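PDB 6M6T: 4-alpha-glucanotransferase from Streptococcus agalactiae, which is an amylomaltase, or disproportionating enzyme, of the TIM-barrel clan, built round a parallel eight-stranded barrel. Local coordinates for residues 274-279 with 328-333. Residues are numbered along the deposited sequence; the frame is centred on the assembly and turned at random.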
ATOM      1  N   SER A 274       1.403   2.405 -27.096  1.00 60.76           N
ATOM      2  CA  SER A 274       2.750   2.707 -26.622  1.00 58.51           C
ATOM      3  C   SER A 274       3.469   1.476 -26.089  1.00 61.54           C
ATOM      4  O   SER A 274       4.543   1.614 -25.483  1.00 56.62           O
ATOM      5  CB  SER A 274       2.735   3.806 -25.555  1.00 57.21           C
ATOM      6  OG  SER A 274       1.856   3.534 -24.483  1.00 56.29           O
ATOM      7  N   ASP A 275       2.914   0.283 -26.336  1.00 63.49           N
ATOM      8  CA  ASP A 275       3.499  -0.982 -25.915  1.00 60.29           C
ATOM      9  C   ASP A 275       3.549  -1.111 -24.394  1.00 55.35           C
ATOM     10  O   ASP A 275       4.394  -1.821 -23.857  1.00 64.96           O
ATOM     11  CB  ASP A 275       4.889  -1.163 -26.529  1.00 60.84           C
ATOM     12  CG  ASP A 275       5.292  -2.605 -26.613  1.00 72.25           C
ATOM     13  OD1 ASP A 275       4.473  -3.456 -26.199  1.00 77.17           O
ATOM     14  OD2 ASP A 275       6.417  -2.893 -27.085  1.00 75.96           O
ATOM     15  N   PHE A 276       2.655  -0.410 -23.694  1.00 50.76           N
ATOM     16  CA  PHE A 276       2.571  -0.430 -22.233  1.00 49.91           C
ATOM     17  C   PHE A 276       3.883  -0.008 -21.545  1.00 51.70           C
ATOM     18  O   PHE A 276       4.138  -0.376 -20.397  1.00 47.33           O
ATOM     19  CB  PHE A 276       2.114  -1.804 -21.752  1.00 48.93           C
ATOM     20  CG  PHE A 276       0.807  -2.241 -22.330  1.00 44.94           C
ATOM     21  CD1 PHE A 276      -0.384  -1.858 -21.738  1.00 44.95           C
ATOM     22  CD2 PHE A 276       0.765  -3.057 -23.441  1.00 45.32           C
ATOM     23  CE1 PHE A 276      -1.591  -2.271 -22.245  1.00 40.59           C
ATOM     24  CE2 PHE A 276      -0.442  -3.472 -23.954  1.00 46.34           C
ATOM     25  CZ  PHE A 276      -1.622  -3.072 -23.355  1.00 41.79           C
ATOM     26  N   ASP A 277       4.693   0.805 -22.229  1.00 57.94           N
ATOM     27  CA  ASP A 277       5.947   1.343 -21.707  1.00 54.95           C
ATOM     28  C   ASP A 277       5.858   1.673 -20.217  1.00 51.42           C
ATOM     29  O   ASP A 277       6.617   1.146 -19.387  1.00 52.93           O
ATOM     30  CB  ASP A 277       6.294   2.593 -22.539  1.00 55.78           C
ATOM     31  CG  ASP A 277       7.714   3.154 -22.276  1.00 77.50           C
ATOM     32  OD1 ASP A 277       8.082   3.474 -21.106  1.00 70.62           O
ATOM     33  OD2 ASP A 277       8.451   3.316 -23.284  1.00 73.86           O
ATOM     34  N   TRP A 278       4.887   2.507 -19.859  1.00 49.32           N
ATOM     35  CA  TRP A 278       4.806   2.999 -18.489  1.00 49.00           C
ATOM     36  C   TRP A 278       4.535   1.869 -17.505  1.00 49.78           C
ATOM     37  O   TRP A 278       5.085   1.856 -16.399  1.00 53.99           O
ATOM     38  CB  TRP A 278       3.724   4.068 -18.391  1.00 45.02           C
ATOM     39  CG  TRP A 278       3.597   4.709 -17.043  1.00 50.37           C
ATOM     40  CD1 TRP A 278       4.540   5.472 -16.389  1.00 51.96           C
ATOM     41  CD2 TRP A 278       2.452   4.659 -16.180  1.00 49.81           C
ATOM     42  NE1 TRP A 278       4.042   5.892 -15.177  1.00 53.96           N
ATOM     43  CE2 TRP A 278       2.765   5.407 -15.026  1.00 51.75           C
ATOM     44  CE3 TRP A 278       1.193   4.051 -16.271  1.00 49.02           C
ATOM     45  CZ2 TRP A 278       1.862   5.562 -13.973  1.00 49.82           C
ATOM     46  CZ3 TRP A 278       0.298   4.212 -15.225  1.00 46.32           C
ATOM     47  CH2 TRP A 278       0.636   4.961 -14.097  1.00 45.48           C
ATOM     48  N   TRP A 279       3.692   0.910 -17.889  1.00 48.62           N
ATOM     49  CA  TRP A 279       3.371  -0.199 -17.000  1.00 46.91           C
ATOM     50  C   TRP A 279       4.562  -1.127 -16.814  1.00 47.91           C
ATOM     51  O   TRP A 279       4.770  -1.671 -15.721  1.00 45.92           O
ATOM     52  CB  TRP A 279       2.186  -0.972 -17.560  1.00 49.39           C
ATOM     53  CG  TRP A 279       0.869  -0.387 -17.207  1.00 52.25           C
ATOM     54  CD1 TRP A 279      -0.031   0.174 -18.063  1.00 48.62           C
ATOM     55  CD2 TRP A 279       0.285  -0.315 -15.899  1.00 48.17           C
ATOM     56  NE1 TRP A 279      -1.143   0.589 -17.366  1.00 53.96           N
ATOM     57  CE2 TRP A 279      -0.970   0.302 -16.037  1.00 49.80           C
ATOM     58  CE3 TRP A 279       0.704  -0.710 -14.632  1.00 42.20           C
ATOM     59  CZ2 TRP A 279      -1.806   0.536 -14.953  1.00 47.11           C
ATOM     60  CZ3 TRP A 279      -0.132  -0.482 -13.562  1.00 46.66           C
ATOM     61  CH2 TRP A 279      -1.368   0.135 -13.728  1.00 44.53           C
ATOM     62  N   PHE A 328      -0.284  -8.147 -19.917  1.00 46.73           N
ATOM     63  CA  PHE A 328       0.464  -9.127 -19.151  1.00 45.45           C
ATOM     64  C   PHE A 328       1.310 -10.021 -20.051  1.00 44.18           C
ATOM     65  O   PHE A 328       2.387 -10.460 -19.637  1.00 47.84           O
ATOM     66  CB  PHE A 328      -0.490  -9.912 -18.251  1.00 40.98           C
ATOM     67  CG  PHE A 328      -0.971  -9.114 -17.062  1.00 44.88           C
ATOM     68  CD1 PHE A 328      -0.123  -8.863 -15.988  1.00 40.05           C
ATOM     69  CD2 PHE A 328      -2.257  -8.574 -17.035  1.00 47.52           C
ATOM     70  CE1 PHE A 328      -0.552  -8.117 -14.898  1.00 39.30           C
ATOM     71  CE2 PHE A 328      -2.692  -7.823 -15.945  1.00 44.01           C
ATOM     72  CZ  PHE A 328      -1.833  -7.600 -14.873  1.00 38.22           C
ATOM     73  N   ALA A 329       0.893 -10.266 -21.292  1.00 44.13           N
ATOM     74  CA  ALA A 329       1.813 -10.926 -22.213  1.00 43.13           C
ATOM     75  C   ALA A 329       3.055 -10.074 -22.435  1.00 46.96           C
ATOM     76  O   ALA A 329       4.179 -10.592 -22.491  1.00 48.74           O
ATOM     77  CB  ALA A 329       1.124 -11.226 -23.542  1.00 35.86           C
ATOM     78  N   THR A 330       2.874  -8.760 -22.565  1.00 50.03           N
ATOM     79  CA  THR A 330       4.018  -7.891 -22.787  1.00 46.52           C
ATOM     80  C   THR A 330       4.946  -7.915 -21.591  1.00 48.08           C
ATOM     81  O   THR A 330       6.172  -7.950 -21.754  1.00 48.59           O
ATOM     82  CB  THR A 330       3.556  -6.467 -23.080  1.00 49.37           C
ATOM     83  OG1 THR A 330       2.523  -6.500 -24.068  1.00 51.67           O
ATOM     84  CG2 THR A 330       4.711  -5.636 -23.608  1.00 54.66           C
ATOM     85  N   ILE A 331       4.377  -7.914 -20.378  1.00 47.56           N
ATOM     86  CA  ILE A 331       5.210  -7.970 -19.175  1.00 52.06           C
ATOM     87  C   ILE A 331       5.985  -9.286 -19.130  1.00 49.94           C
ATOM     88  O   ILE A 331       7.204  -9.293 -18.932  1.00 48.04           O
ATOM     89  CB  ILE A 331       4.369  -7.745 -17.900  1.00 51.34           C
ATOM     90  CG1 ILE A 331       3.828  -6.315 -17.855  1.00 48.05           C
ATOM     91  CG2 ILE A 331       5.213  -7.956 -16.654  1.00 41.22           C
ATOM     92  CD1 ILE A 331       2.748  -6.097 -16.821  1.00 47.04           C
ATOM     93  N   LYS A 332       5.301 -10.416 -19.350  1.00 47.58           N
ATOM     94  CA  LYS A 332       5.997 -11.702 -19.391  1.00 49.07           C
ATOM     95  C   LYS A 332       7.147 -11.684 -20.393  1.00 47.28           C
ATOM     96  O   LYS A 332       8.289 -11.999 -20.047  1.00 46.02           O
ATOM     97  CB  LYS A 332       5.027 -12.841 -19.726  1.00 53.38           C
ATOM     98  CG  LYS A 332       5.559 -14.216 -19.324  1.00 49.59           C
ATOM     99  CD  LYS A 332       4.866 -15.352 -20.045  1.00 46.77           C
ATOM    100  CE  LYS A 332       5.255 -16.722 -19.426  1.00 60.55           C
ATOM    101  NZ  LYS A 332       5.820 -17.736 -20.400  1.00 48.58           N
ATOM    102  N   GLU A 333       6.865 -11.315 -21.644  1.00 50.14           N
ATOM    103  CA  GLU A 333       7.919 -11.290 -22.656  1.00 55.05           C
ATOM    104  C   GLU A 333       9.094 -10.400 -22.237  1.00 55.92           C
ATOM    105  O   GLU A 333      10.258 -10.821 -22.284  1.00 52.74           O
ATOM    106  CB  GLU A 333       7.355 -10.821 -23.997  1.00 47.62           C
ATOM    107  CG  GLU A 333       8.427 -10.747 -25.082  1.00 55.40           C
ATOM    108  CD  GLU A 333       9.184 -12.076 -25.263  1.00 76.56           C
ATOM    109  OE1 GLU A 333      10.270 -12.264 -24.649  1.00 69.40           O
ATOM    110  OE2 GLU A 333       8.681 -12.942 -26.024  1.00 85.25           O
TER
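T330, on helix 324-335, meets D275 and F276 where a Schellman motif ends helix 268-273, in this protein of the TIM-barrel clan. Helix 277-289 starts directly after that turn and leads into barrel strand 292-295; helix 324-335 precedes the neighbouring barrel strand, 340-342. Backbone bonds shape the link between the two successive helices: D275, the C-prime residue with positive phi (65°), gives its N to K272 O, and F276 gives its N to H271 O. A type I' turn runs from S274 to D277, and F276 takes the N-cap position of the next helix.

Van der Waals contacts join the two segments. The methyl CG2 of T330 lies 3.4 Å from D275 OD1 and also rests near the backbone oxygen, D275 O. T330 OG1 stands 3.9 Å from F276 CD2, obliquely placed against the ring. The F276 side chain crosses that of T330 at about a right angle and also packs on P323, E326 and L327.

Both polar side chains have their strongest partner outside the two segments. T330 OG1 hydrogen-bonds back to E326 O in its own helix. With CG anti to the backbone N (chi1 -156°), the D275 carboxylate reaches across to helix 324-335 and ties the turn to it through a salt bridge from OD2 to K334 NZ.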